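Local coordinates for RagB/SusD domain protein (Flavobacterium johnsoniae, PDB 5J90) that binds chitin as a SusD homolog and probably serves, as a surface lipoprotein, the capture of chitin chains for uptake by the bacterium, at residues 461-466 against 496-501; 123-128 against 204-209; 335-340 against 422-427; 279-284 against 368-373. All coordinates share one frame; numbering follows the deposited sequence.

Interaction 1. Residues 461-466 against 496-501. With EDO (1,2-ethanediol), chain E.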
# COMPACT_ATOMS: atom_id res chain seq x y z
N THR A 461 5.14 -10.21 13.53
CA THR A 461 4.41 -11.38 14.00
C THR A 461 2.92 -11.24 13.69
O THR A 461 2.26 -12.19 13.29
CB THR A 461 4.65 -11.57 15.50
OG1 THR A 461 6.03 -11.91 15.68
CG2 THR A 461 3.78 -12.68 16.07
N GLU A 462 2.40 -10.03 13.84
CA GLU A 462 0.99 -9.79 13.65
C GLU A 462 0.50 -10.06 12.22
O GLU A 462 -0.50 -10.72 12.01
CB GLU A 462 0.71 -8.34 14.04
CG GLU A 462 -0.73 -7.98 14.17
CD GLU A 462 -0.92 -6.62 14.82
OE1 GLU A 462 0.09 -5.95 15.18
OE2 GLU A 462 -2.07 -6.23 14.99
N PHE A 463 1.24 -9.55 11.23
CA PHE A 463 0.82 -9.67 9.84
C PHE A 463 1.54 -10.75 9.06
O PHE A 463 1.10 -11.14 7.98
CB PHE A 463 0.88 -8.31 9.15
CG PHE A 463 -0.04 -7.32 9.77
CD1 PHE A 463 -1.39 -7.34 9.46
CD2 PHE A 463 0.42 -6.43 10.72
CE1 PHE A 463 -2.27 -6.45 10.07
CE2 PHE A 463 -0.46 -5.54 11.33
CZ PHE A 463 -1.80 -5.57 11.00
N GLY A 464 2.64 -11.25 9.61
CA GLY A 464 3.35 -12.35 8.98
C GLY A 464 3.98 -12.01 7.64
O GLY A 464 4.20 -10.84 7.31
N VAL A 465 4.27 -13.05 6.87
CA VAL A 465 4.99 -12.88 5.62
C VAL A 465 4.07 -12.31 4.55
O VAL A 465 3.02 -12.90 4.24
CB VAL A 465 5.59 -14.22 5.13
CG1 VAL A 465 6.40 -13.99 3.87
CG2 VAL A 465 6.45 -14.86 6.23
N ARG A 466 4.45 -11.16 4.01
CA ARG A 466 3.62 -10.50 2.99
C ARG A 466 4.10 -10.82 1.57
O ARG A 466 3.34 -10.70 0.61
CB ARG A 466 3.53 -8.98 3.22
CG ARG A 466 3.16 -8.58 4.64
CD ARG A 466 1.93 -9.28 5.20
NE ARG A 466 0.68 -8.85 4.57
CZ ARG A 466 -0.54 -9.09 5.06
NH1 ARG A 466 -0.70 -9.75 6.20
NH2 ARG A 466 -1.61 -8.65 4.42
N GLY A 496 8.40 -8.30 4.61
CA GLY A 496 7.38 -7.48 5.25
C GLY A 496 6.78 -6.42 4.35
O GLY A 496 5.75 -5.84 4.68
N THR A 497 7.42 -6.14 3.22
CA THR A 497 6.93 -5.11 2.31
C THR A 497 5.73 -5.62 1.53
O THR A 497 5.76 -6.71 0.97
CB THR A 497 8.05 -4.67 1.34
OG1 THR A 497 9.10 -4.08 2.11
CG2 THR A 497 7.54 -3.65 0.33
N ARG A 498 4.67 -4.83 1.49
CA ARG A 498 3.42 -5.25 0.85
C ARG A 498 3.45 -5.10 -0.67
O ARG A 498 3.86 -4.05 -1.19
CB ARG A 498 2.24 -4.46 1.42
CG ARG A 498 1.87 -4.91 2.81
CD ARG A 498 0.99 -3.88 3.54
NE ARG A 498 0.60 -4.41 4.84
CZ ARG A 498 -0.51 -5.11 5.07
NH1 ARG A 498 -1.37 -5.33 4.08
NH2 ARG A 498 -0.74 -5.59 6.29
N VAL A 499 3.04 -6.14 -1.37
CA VAL A 499 2.86 -6.05 -2.82
C VAL A 499 1.67 -5.13 -3.13
O VAL A 499 0.86 -4.82 -2.25
CB VAL A 499 2.67 -7.43 -3.51
CG1 VAL A 499 3.83 -8.36 -3.17
CG2 VAL A 499 1.33 -8.08 -3.13
N TRP A 500 1.59 -4.68 -4.38
CA TRP A 500 0.58 -3.72 -4.81
C TRP A 500 -0.86 -4.03 -4.39
O TRP A 500 -1.55 -3.14 -3.87
CB TRP A 500 0.72 -3.52 -6.33
CG TRP A 500 -0.41 -2.85 -7.05
CD1 TRP A 500 -0.66 -1.51 -7.15
CD2 TRP A 500 -1.42 -3.50 -7.83
NE1 TRP A 500 -1.77 -1.29 -7.93
CE2 TRP A 500 -2.26 -2.50 -8.36
CE3 TRP A 500 -1.70 -4.84 -8.12
CZ2 TRP A 500 -3.36 -2.79 -9.17
CZ3 TRP A 500 -2.79 -5.13 -8.92
CH2 TRP A 500 -3.61 -4.11 -9.43
N TRP A 501 -1.34 -5.26 -4.58
CA TRP A 501 -2.74 -5.53 -4.20
C TRP A 501 -2.94 -5.65 -2.69
O TRP A 501 -4.07 -5.54 -2.21
CB TRP A 501 -3.36 -6.74 -4.93
CG TRP A 501 -2.62 -8.06 -4.79
CD1 TRP A 501 -1.91 -8.68 -5.78
CD2 TRP A 501 -2.55 -8.92 -3.64
NE1 TRP A 501 -1.39 -9.87 -5.32
CE2 TRP A 501 -1.77 -10.05 -4.01
CE3 TRP A 501 -3.08 -8.87 -2.35
CZ2 TRP A 501 -1.49 -11.10 -3.12
CZ3 TRP A 501 -2.80 -9.91 -1.46
CH2 TRP A 501 -2.00 -11.01 -1.86
C1 EDO E . -5.40 -4.64 6.91
O1 EDO E . -5.18 -4.93 8.30
C2 EDO E . -4.12 -4.87 6.11
O2 EDO E . -3.57 -6.18 6.32
O HOH W 1 2.10 -8.32 0.10
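R466 and R498 lie face to face as like charges. Their side chains run side by side in the same direction, with the guanidinium planes 34° apart, and NH2 of R498 lies over the centre of the R466 group. The closest pair, NH2 of R466 and NH1 of R498 at 3.3 Å, joins two donors and is no hydrogen bond.

Hydrogen bonds are found around this pair instead. Bends at chi2 and chi3 (-50° and -70°) fold R466 back on its own segment, where NH1 donates to O of F463 at 2.9 Å, almost in the guanidinium plane. NH2 of R466 forms a salt bridge with D502, whose backbone oxygen takes NH1 of R498. NH2 of R498 donates to O2 of an ethanediol, probably from the crystallisation liquor, at 2.9 Å, and to G490 O of the second subunit. A water links the backbones, donating to O of R466 (2.7 Å) and accepting from N of V499 (2.8 Å).

The remaining contacts are van der Waals. CD1 of F463 lies 3.7 Å from NH2 of R498, at the guanidinium edge; any cation-pi attraction is long and weak. CB and CG of R466 touch the carbonyl oxygens of T497 and G496.

With carbonyls taking N-H groups from both arginines, the repulsion is probably offset in part by D502, and the like charges can lie this close where two C-terminal loops meet at the subunit interface.

Interaction 2. Residues 123-128 against 204-209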
# COMPACT_ATOMS: atom_id res chain seq x y z
N LYS A 123 -0.68 -20.00 -18.75
CA LYS A 123 0.30 -18.99 -18.39
C LYS A 123 -0.19 -18.17 -17.20
O LYS A 123 0.54 -17.99 -16.21
CB LYS A 123 0.58 -18.07 -19.57
CG LYS A 123 1.63 -16.99 -19.33
CD LYS A 123 1.61 -16.00 -20.48
CE LYS A 123 2.75 -14.98 -20.38
NZ LYS A 123 2.63 -13.95 -21.44
N VAL A 124 -1.43 -17.68 -17.28
CA VAL A 124 -1.97 -16.86 -16.20
C VAL A 124 -2.14 -17.72 -14.94
O VAL A 124 -1.84 -17.26 -13.83
CB VAL A 124 -3.27 -16.18 -16.63
CG1 VAL A 124 -3.90 -15.44 -15.44
CG2 VAL A 124 -3.00 -15.21 -17.78
N GLU A 125 -2.58 -18.96 -15.09
CA GLU A 125 -2.72 -19.84 -13.94
C GLU A 125 -1.39 -20.02 -13.20
O GLU A 125 -1.34 -19.96 -11.97
CB GLU A 125 -3.29 -21.20 -14.35
CG GLU A 125 -3.15 -22.30 -13.30
CD GLU A 125 -3.80 -21.99 -11.94
OE1 GLU A 125 -4.62 -21.04 -11.83
OE2 GLU A 125 -3.46 -22.71 -10.97
N GLY A 126 -0.30 -20.23 -13.94
CA GLY A 126 0.99 -20.38 -13.29
C GLY A 126 1.60 -19.07 -12.82
O GLY A 126 2.16 -18.99 -11.72
N MET A 127 1.50 -18.04 -13.65
CA MET A 127 2.23 -16.80 -13.35
C MET A 127 1.55 -15.85 -12.36
O MET A 127 2.24 -15.06 -11.72
CB MET A 127 2.66 -16.08 -14.64
CG MET A 127 3.55 -16.95 -15.55
SD MET A 127 5.04 -17.61 -14.76
CE MET A 127 5.97 -16.11 -14.47
N HIS A 128 0.23 -15.93 -12.20
CA HIS A 128 -0.39 -15.11 -11.15
C HIS A 128 0.16 -15.52 -9.78
O HIS A 128 0.35 -14.68 -8.90
CB HIS A 128 -1.93 -15.11 -11.18
CG HIS A 128 -2.57 -16.28 -10.48
ND1 HIS A 128 -2.73 -17.51 -11.08
CD2 HIS A 128 -3.07 -16.40 -9.23
CE1 HIS A 128 -3.32 -18.34 -10.22
NE2 HIS A 128 -3.53 -17.69 -9.09
N ASN A 204 -12.78 -17.83 -17.07
CA ASN A 204 -13.69 -16.89 -16.43
C ASN A 204 -13.54 -16.92 -14.91
O ASN A 204 -13.54 -15.87 -14.24
CB ASN A 204 -15.15 -17.21 -16.77
CG ASN A 204 -15.47 -17.06 -18.25
OD1 ASN A 204 -14.82 -16.30 -18.98
ND2 ASN A 204 -16.50 -17.77 -18.71
N THR A 205 -13.40 -18.12 -14.34
CA THR A 205 -13.32 -18.25 -12.89
C THR A 205 -11.98 -17.71 -12.38
O THR A 205 -11.92 -17.08 -11.33
CB THR A 205 -13.51 -19.72 -12.46
OG1 THR A 205 -14.68 -20.25 -13.11
CG2 THR A 205 -13.71 -19.81 -10.95
N LEU A 206 -10.92 -17.95 -13.15
CA LEU A 206 -9.60 -17.39 -12.84
C LEU A 206 -9.66 -15.86 -12.89
O LEU A 206 -9.09 -15.19 -12.01
CB LEU A 206 -8.57 -17.95 -13.82
CG LEU A 206 -7.11 -17.53 -13.69
CD1 LEU A 206 -6.60 -17.71 -12.27
CD2 LEU A 206 -6.26 -18.33 -14.69
N ARG A 207 -10.35 -15.30 -13.89
CA ARG A 207 -10.55 -13.85 -13.92
C ARG A 207 -11.24 -13.36 -12.64
O ARG A 207 -10.85 -12.35 -12.08
CB ARG A 207 -11.40 -13.43 -15.13
CG ARG A 207 -11.57 -11.91 -15.21
CD ARG A 207 -12.60 -11.44 -16.25
NE ARG A 207 -12.38 -12.05 -17.56
CZ ARG A 207 -11.41 -11.72 -18.40
NH1 ARG A 207 -10.54 -10.76 -18.11
NH2 ARG A 207 -11.31 -12.37 -19.56
N LEU A 208 -12.26 -14.09 -12.19
CA LEU A 208 -12.97 -13.71 -10.98
C LEU A 208 -12.05 -13.73 -9.75
O LEU A 208 -12.10 -12.82 -8.92
CB LEU A 208 -14.20 -14.60 -10.78
CG LEU A 208 -15.08 -14.32 -9.55
CD1 LEU A 208 -15.64 -12.89 -9.57
CD2 LEU A 208 -16.22 -15.34 -9.48
N ARG A 209 -11.20 -14.75 -9.65
CA ARG A 209 -10.21 -14.80 -8.58
C ARG A 209 -9.29 -13.57 -8.62
O ARG A 209 -9.07 -12.93 -7.59
CB ARG A 209 -9.37 -16.09 -8.70
CG ARG A 209 -8.18 -16.10 -7.74
CD ARG A 209 -7.21 -17.24 -8.03
NE ARG A 209 -7.71 -18.52 -7.53
CZ ARG A 209 -7.04 -19.66 -7.64
NH1 ARG A 209 -5.85 -19.67 -8.23
NH2 ARG A 209 -7.55 -20.79 -7.17
O HOH W 2 -4.37 -22.22 -8.51
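The carbonyl oxygen of V124 is gripped twice by H128, at 3.0 Å by its backbone N and at 2.9 Å by ND1, the two donors arriving from opposite faces of the carbonyl plane. The H128 ring gets there because CG sits between the backbone N and the carbonyl carbon (chi1 84°), turning the imidazole back along its own helix. NE2 is thereby left as acceptor for NH1 of R209 at 3.2 Å; the bond is bent (145° at the hydrogen) and tilted from the imidazole plane.

It spans helices 113-134 and 196-213 of the helical SusD-like fold, a family grouped with the TPR clan; they run nearly parallel, the axes of the two short segments approaching to 11.0 Å and inclined by 26°. L206 fills the gap: its CD1 lies over one face of the H128 ring, 4.2 Å from the centroid in a CH-pi contact, while CD2 meets CG1 of V124 at 3.8 Å.

E125 joins in through a water that donates to its OE2 at 2.7 Å and accepts from NH1 of R209 at 3.0 Å; its OE1 lies well out of the guanidinium plane. NH2, the other terminal nitrogen of R209, forms a salt bridge with E334.

Interaction 3. Residues 335-340 against 422-427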
# COMPACT_ATOMS: atom_id res chain seq x y z
N ALA A 335 -15.48 -20.81 -6.69
CA ALA A 335 -16.29 -19.93 -7.52
C ALA A 335 -17.52 -19.42 -6.75
O ALA A 335 -17.90 -18.25 -6.88
CB ALA A 335 -16.69 -20.63 -8.80
N TYR A 336 -18.15 -20.29 -5.97
CA TYR A 336 -19.29 -19.87 -5.15
C TYR A 336 -18.88 -18.88 -4.07
O TYR A 336 -19.60 -17.91 -3.82
CB TYR A 336 -19.98 -21.08 -4.51
CG TYR A 336 -20.78 -21.90 -5.50
CD1 TYR A 336 -20.27 -23.08 -6.02
CD2 TYR A 336 -22.05 -21.48 -5.91
CE1 TYR A 336 -21.00 -23.84 -6.92
CE2 TYR A 336 -22.78 -22.23 -6.81
CZ TYR A 336 -22.26 -23.40 -7.32
OH TYR A 336 -22.99 -24.14 -8.22
N PHE A 337 -17.73 -19.10 -3.43
CA PHE A 337 -17.30 -18.19 -2.37
C PHE A 337 -16.82 -16.85 -2.93
O PHE A 337 -16.97 -15.81 -2.28
CB PHE A 337 -16.23 -18.84 -1.49
CG PHE A 337 -16.72 -20.06 -0.74
CD1 PHE A 337 -17.85 -19.98 0.07
CD2 PHE A 337 -16.07 -21.27 -0.85
CE1 PHE A 337 -18.32 -21.11 0.76
CE2 PHE A 337 -16.53 -22.39 -0.17
CZ PHE A 337 -17.65 -22.30 0.64
N LEU A 338 -16.27 -16.86 -4.15
CA LEU A 338 -15.93 -15.62 -4.83
C LEU A 338 -17.21 -14.85 -5.14
O LEU A 338 -17.29 -13.64 -4.88
CB LEU A 338 -15.16 -15.91 -6.11
CG LEU A 338 -13.68 -16.23 -5.89
CD1 LEU A 338 -13.12 -16.87 -7.13
CD2 LEU A 338 -12.92 -14.95 -5.55
N ARG A 339 -18.21 -15.54 -5.69
CA ARG A 339 -19.49 -14.89 -5.99
C ARG A 339 -20.18 -14.40 -4.72
O ARG A 339 -20.79 -13.33 -4.73
CB ARG A 339 -20.40 -15.83 -6.78
CG ARG A 339 -19.91 -16.10 -8.21
CD ARG A 339 -20.64 -17.31 -8.81
NE ARG A 339 -22.04 -17.02 -9.05
CZ ARG A 339 -23.00 -17.93 -9.20
NH1 ARG A 339 -22.75 -19.24 -9.12
NH2 ARG A 339 -24.22 -17.52 -9.43
N ALA A 340 -20.08 -15.16 -3.63
CA ALA A 340 -20.67 -14.74 -2.36
C ALA A 340 -20.08 -13.42 -1.89
O ALA A 340 -20.81 -12.51 -1.49
CB ALA A 340 -20.50 -15.83 -1.30
N THR A 422 -13.58 -18.27 5.71
CA THR A 422 -13.30 -19.47 6.50
C THR A 422 -13.71 -20.73 5.72
O THR A 422 -12.94 -21.69 5.62
CB THR A 422 -14.04 -19.44 7.86
OG1 THR A 422 -13.53 -18.36 8.65
CG2 THR A 422 -13.83 -20.75 8.62
N GLN A 423 -14.91 -20.71 5.15
CA GLN A 423 -15.38 -21.86 4.39
C GLN A 423 -14.58 -22.05 3.10
O GLN A 423 -14.31 -23.18 2.68
CB GLN A 423 -16.88 -21.75 4.14
CG GLN A 423 -17.68 -22.01 5.42
CD GLN A 423 -17.41 -23.39 6.01
OE1 GLN A 423 -17.31 -24.38 5.28
NE2 GLN A 423 -17.29 -23.46 7.33
N LYS A 424 -14.18 -20.94 2.49
CA LYS A 424 -13.33 -20.98 1.31
C LYS A 424 -11.98 -21.63 1.64
O LYS A 424 -11.48 -22.49 0.90
CB LYS A 424 -13.14 -19.53 0.84
CG LYS A 424 -12.56 -19.36 -0.53
CD LYS A 424 -12.53 -17.85 -0.83
CE LYS A 424 -11.97 -17.56 -2.19
NZ LYS A 424 -11.61 -16.11 -2.25
N TRP A 425 -11.42 -21.22 2.76
CA TRP A 425 -10.15 -21.75 3.25
C TRP A 425 -10.25 -23.26 3.49
O TRP A 425 -9.38 -24.02 3.05
CB TRP A 425 -9.78 -20.97 4.52
CG TRP A 425 -8.49 -21.31 5.24
CD1 TRP A 425 -7.26 -20.75 5.03
CD2 TRP A 425 -8.34 -22.18 6.37
NE1 TRP A 425 -6.35 -21.25 5.93
CE2 TRP A 425 -6.99 -22.14 6.76
CE3 TRP A 425 -9.23 -23.01 7.07
CZ2 TRP A 425 -6.49 -22.88 7.83
CZ3 TRP A 425 -8.73 -23.76 8.14
CH2 TRP A 425 -7.38 -23.69 8.50
N ILE A 426 -11.31 -23.71 4.15
CA ILE A 426 -11.46 -25.16 4.36
C ILE A 426 -11.57 -25.89 3.02
O ILE A 426 -10.91 -26.92 2.82
CB ILE A 426 -12.68 -25.52 5.26
CG1 ILE A 426 -12.52 -24.91 6.65
CG2 ILE A 426 -12.83 -27.05 5.37
CD1 ILE A 426 -13.79 -24.98 7.51
N ALA A 427 -12.39 -25.38 2.11
CA ALA A 427 -12.63 -26.03 0.83
C ALA A 427 -11.38 -26.16 -0.04
O ALA A 427 -11.26 -27.10 -0.83
CB ALA A 427 -13.75 -25.32 0.07
O HOH W 3 -14.11 -14.63 -1.92
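F337 and K424 reach each other through different first torsions: in F337 CG is anti to the carbonyl carbon (chi1 -64°), sending the ring across to helix 413-428, whereas in K424 CG is anti to the backbone N (chi1 -167°) and the chain then runs extended alongside F337 to the neighbourhood of L338. The two side chains slide past each other in opposite directions. CB of F337 lies against the aliphatic stem of K424, 3.8 Å from its CG, and the ring is laid on the opposing backbone, CD2 coming within 3.5 Å of CA of K424. The peptide joining Q423 to K424 lies over one face of the ring, K424 N offset toward its rim. CB of Q423 meets CZ of F337 at 3.6 Å, and CB of A427 sits at the ring edge, 4.0 Å from CE2.

The ring thus fills the interface of two antiparallel helices, 332-344 and 413-428, in the helical SusD-like fold; the axes of the two short segments pass 9.8 Å apart at 165°. Helix 353-368 touches both Q423 and A427.

The ammonium end of K424 is buried but well supplied. NZ forms a salt bridge with D438 and donates to a water at 2.9 Å, which in turn donates to O of F337. CD2 of L338 comes to 3.7 Å from NZ, while L338 also packs on L208 and M212 of helix 196-213.

Interaction 4. Residues 279-284 against 368-373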
# COMPACT_ATOMS: atom_id res chain seq x y z
N GLN A 279 -16.44 -29.71 14.06
CA GLN A 279 -16.66 -31.15 13.87
C GLN A 279 -16.88 -31.46 12.40
O GLN A 279 -17.82 -32.15 12.00
CB GLN A 279 -17.84 -31.64 14.71
CG GLN A 279 -17.60 -31.53 16.21
CD GLN A 279 -18.77 -32.06 17.02
OE1 GLN A 279 -19.50 -32.94 16.57
NE2 GLN A 279 -18.95 -31.52 18.22
N ASP A 280 -15.99 -30.91 11.58
CA ASP A 280 -16.14 -30.92 10.13
C ASP A 280 -15.82 -32.32 9.59
O ASP A 280 -14.71 -32.81 9.78
CB ASP A 280 -15.16 -29.88 9.57
CG ASP A 280 -15.45 -29.53 8.13
OD1 ASP A 280 -15.66 -30.45 7.32
OD2 ASP A 280 -15.46 -28.32 7.81
N PRO A 281 -16.78 -32.94 8.89
CA PRO A 281 -16.54 -34.31 8.40
C PRO A 281 -15.47 -34.39 7.31
O PRO A 281 -15.01 -35.49 7.01
CB PRO A 281 -17.91 -34.73 7.84
CG PRO A 281 -18.59 -33.45 7.51
CD PRO A 281 -18.13 -32.46 8.55
N ARG A 282 -15.07 -33.26 6.74
CA ARG A 282 -14.00 -33.27 5.75
C ARG A 282 -12.65 -33.59 6.38
O ARG A 282 -11.69 -33.91 5.67
CB ARG A 282 -13.95 -31.93 4.99
CG ARG A 282 -15.14 -31.75 4.06
CD ARG A 282 -15.21 -30.32 3.50
NE ARG A 282 -15.60 -29.36 4.54
CZ ARG A 282 -15.93 -28.10 4.30
NH1 ARG A 282 -15.92 -27.63 3.06
NH2 ARG A 282 -16.29 -27.31 5.30
N ILE A 283 -12.57 -33.53 7.70
CA ILE A 283 -11.31 -33.73 8.40
C ILE A 283 -10.73 -35.12 8.12
O ILE A 283 -9.52 -35.28 8.08
CB ILE A 283 -11.48 -33.51 9.93
CG1 ILE A 283 -10.15 -33.18 10.59
CG2 ILE A 283 -12.14 -34.72 10.58
CD1 ILE A 283 -10.31 -32.73 12.04
N ALA A 284 -11.61 -36.09 7.89
CA ALA A 284 -11.19 -37.49 7.77
C ALA A 284 -10.42 -37.77 6.49
O ALA A 284 -9.52 -38.61 6.47
CB ALA A 284 -12.39 -38.41 7.89
N ARG A 368 -15.89 -33.80 -1.62
CA ARG A 368 -15.13 -34.66 -0.71
C ARG A 368 -15.89 -35.94 -0.34
O ARG A 368 -15.36 -36.78 0.39
CB ARG A 368 -14.75 -33.89 0.56
CG ARG A 368 -14.09 -32.54 0.30
CD ARG A 368 -12.84 -32.66 -0.55
NE ARG A 368 -12.16 -31.37 -0.61
CZ ARG A 368 -10.91 -31.20 -1.01
NH1 ARG A 368 -10.17 -32.24 -1.39
NH2 ARG A 368 -10.38 -29.98 -1.01
N GLY A 369 -17.12 -36.08 -0.82
CA GLY A 369 -17.89 -37.30 -0.60
C GLY A 369 -18.42 -37.47 0.80
O GLY A 369 -18.60 -38.60 1.27
N VAL A 370 -18.68 -36.36 1.49
CA VAL A 370 -19.21 -36.43 2.85
C VAL A 370 -20.64 -35.92 2.93
O VAL A 370 -21.05 -35.06 2.15
CB VAL A 370 -18.32 -35.67 3.87
CG1 VAL A 370 -16.97 -36.36 4.02
CG2 VAL A 370 -18.16 -34.22 3.46
N SER A 371 -21.40 -36.50 3.85
CA SER A 371 -22.79 -36.11 4.05
C SER A 371 -22.88 -35.13 5.22
O SER A 371 -21.88 -34.85 5.88
CB SER A 371 -23.64 -37.35 4.33
OG SER A 371 -23.15 -38.04 5.46
N GLY A 372 -24.08 -34.61 5.45
CA GLY A 372 -24.34 -33.78 6.60
C GLY A 372 -24.24 -32.29 6.37
O GLY A 372 -24.20 -31.52 7.32
N ALA A 373 -24.21 -31.87 5.10
CA ALA A 373 -24.05 -30.45 4.78
C ALA A 373 -25.15 -29.58 5.39
O ALA A 373 -24.86 -28.52 5.94
CB ALA A 373 -23.99 -30.25 3.27
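P281 and R282 meet V370 just beyond the point where Q279, with positive phi, closes helix 269-277 in a Schellman motif. D280 turns its CB away from the other segment and serves R282 instead. Its OD1 accepts twice: from N of R282 at 2.9 Å, a capping bond on the anti side, and from NE of R282 at 3.0 Å, nearly straight at 176° and on the syn lone pair. OD2 takes NH2 of R282 at 2.8 Å, completing a side-on, two-nitrogen salt bridge.

P281 packs CB to CB on V370 at 4.1 Å and places its O 3.7 Å from CG1 of V370. R282 follows, bent at chi3 (-71°) so that the guanidinium swings back to D280 while CG and CD lie against the other segment. Its CG touches CG2 of V370 at 3.9 Å and CG of R368 at 4.0 Å; the two arginines cross at about a right angle, the charged end of R368 held by carbonyls of F429 and A427.

This is a tight helix-to-helix connection with a capping aspartate, a Schellman end followed by a type I turn (D280 to I283), packed on a second such link, with its Schellman end at G369 and N-cap at G372.

How the interactions relate
Interactions 2, 3 and 4 form a row of touching contacts. Interactions 2 and 3, centres about 16 Å apart, join where helix 196-213 packs on helix 332-344, for example through T205 on A335. Interaction 4, again about 16 Å from interaction 3, meets it through probable hydrogen bonds from R282 to Q423 and from R368 to A427. Along the sequence interaction 2 closes first, the segments of 3 and 4 then alternate, and interaction 1 comes last. It touches none of the others, its centre being about 22 Å from those of 2 and 3. In this protein, helix packing runs from the interior (2, 3) to surface turns (4), while the C-terminal loops of interaction 1 reach the second subunit of the assembly.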